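Local coordinates for minor fimbrium anchoring subunit Mfa2 (Porphyromonas gingivalis, PDB 5NFI), which fixes the minor fimbriae of this periodontal pathogen in the outer membrane through its interaction with Mfa1 and regulates fimbrial length, at residues Glu82-Ile85 against Gly86-Thr89. Numbering follows the deposited sequence.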
loop_
_atom_site.group_PDB
_atom_site.type_symbol
_atom_site.label_atom_id
_atom_site.label_comp_id
_atom_site.label_asym_id
_atom_site.label_seq_id
_atom_site.Cartn_x
_atom_site.Cartn_y
_atom_site.Cartn_z
ATOM N N GLU A 82 -12.222 11.011 11.309
ATOM C CA GLU A 82 -13.276 12.001 11.054
ATOM C C GLU A 82 -13.496 12.255 9.567
ATOM O O GLU A 82 -12.550 12.473 8.813
ATOM C CB GLU A 82 -12.940 13.324 11.758
ATOM C CG GLU A 82 -13.736 14.518 11.260
ATOM C CD GLU A 82 -12.993 15.840 11.436
ATOM O OE1 GLU A 82 -12.401 16.332 10.444
ATOM O OE2 GLU A 82 -13.001 16.388 12.562
ATOM N N ILE A 83 -14.750 12.210 9.145
ATOM C CA ILE A 83 -15.114 12.566 7.775
ATOM C C ILE A 83 -16.252 13.579 7.817
ATOM O O ILE A 83 -17.415 13.197 7.949
ATOM C CB ILE A 83 -15.555 11.334 6.950
ATOM C CG1 ILE A 83 -14.476 10.248 6.955
ATOM C CG2 ILE A 83 -15.902 11.730 5.524
ATOM C CD1 ILE A 83 -14.894 8.972 6.211
ATOM N N LYS A 84 -15.932 14.866 7.728
ATOM C CA LYS A 84 -16.961 15.885 7.931
ATOM C C LYS A 84 -16.971 16.939 6.835
ATOM O O LYS A 84 -16.057 17.767 6.727
ATOM C CB LYS A 84 -16.797 16.544 9.302
ATOM C CG LYS A 84 -17.509 15.757 10.403
ATOM C CD LYS A 84 -17.146 16.165 11.826
ATOM C CE LYS A 84 -16.981 17.668 11.992
ATOM N NZ LYS A 84 -16.749 18.040 13.428
ATOM N N ILE A 85 -18.035 16.888 6.035
ATOM C CA ILE A 85 -18.225 17.767 4.886
ATOM C C ILE A 85 -18.225 19.226 5.290
ATOM O O ILE A 85 -18.871 19.609 6.261
ATOM C CB ILE A 85 -19.544 17.437 4.152
ATOM C CG1 ILE A 85 -19.455 16.034 3.546
ATOM C CG2 ILE A 85 -19.838 18.458 3.071
ATOM C CD1 ILE A 85 -20.618 15.681 2.663
ATOM N N GLY A 86 -17.478 20.028 4.540
ATOM C CA GLY A 86 -17.316 21.432 4.827
ATOM C C GLY A 86 -16.372 21.686 5.981
ATOM O O GLY A 86 -16.301 22.809 6.473
ATOM N N GLU A 87 -15.652 20.653 6.423
ATOM C CA GLU A 87 -14.692 20.789 7.529
ATOM C C GLU A 87 -13.414 19.994 7.280
ATOM O O GLU A 87 -12.331 20.561 7.233
ATOM C CB GLU A 87 -15.347 20.371 8.856
ATOM C CG GLU A 87 -16.440 21.368 9.280
ATOM C CD GLU A 87 -17.199 20.990 10.542
ATOM O OE1 GLU A 87 -16.557 20.845 11.610
ATOM O OE2 GLU A 87 -18.446 20.864 10.453
ATOM N N THR A 88 -13.554 18.685 7.117
ATOM C CA THR A 88 -12.426 17.789 6.869
ATOM C C THR A 88 -11.574 18.237 5.675
ATOM O O THR A 88 -12.119 18.626 4.653
ATOM C CB THR A 88 -12.936 16.361 6.626
ATOM O OG1 THR A 88 -13.661 15.912 7.776
ATOM C CG2 THR A 88 -11.794 15.422 6.366
ATOM N N THR A 89 -10.245 18.185 5.793
ATOM C CA THR A 89 -9.381 18.602 4.685
ATOM C C THR A 89 -8.533 17.475 4.093
ATOM O O THR A 89 -8.382 16.410 4.702
ATOM C CB THR A 89 -8.447 19.734 5.108
ATOM O OG1 THR A 89 -7.557 19.276 6.133
ATOM C CG2 THR A 89 -9.253 20.890 5.640
#
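Two backbone amides converge on the carbonyl oxygen of Lys-84. Thr-88 N bonds Lys-84 O at 2.7 Å. Glu-87 N reaches the same oxygen at 2.9 Å, so this carbonyl is gripped twice.

The hydroxyl of Thr-88 carries the side-chain part of the contact. With its OG1 beside its own backbone N and anti to its carbonyl carbon (chi1 -60°), it is turned back to the incoming chain, where it accepts the amide hydrogen of Lys-84 N and donates to Glu-82 OE1 at 3.0 Å. The carboxylate is met on its anti side, 30° out of plane, and its OE1 is also bonded by Gln-92 NE2, so this oxygen ties the start of the loop to Thr-88 and to Gln-92 just before strand 93-100.

At the outer surface the Lys-84 chain, bent at chi3, crosses that of Glu-87. Lys-84 NZ forms a salt bridge to Glu-87 OE1 at 3.3 Å.

Leu-39 makes backbone hydrogen bonds with Gly-86 and Thr-88, tying the loop to strand 39-45. Residues Lys-84 to Glu-87 form a type II beta-turn, with Gly-86 at its third position (phi 76°), extended by the further bond from Thr-88 N; it reverses the connection between strands 78-80 and 93-100 of a small antiparallel sheet.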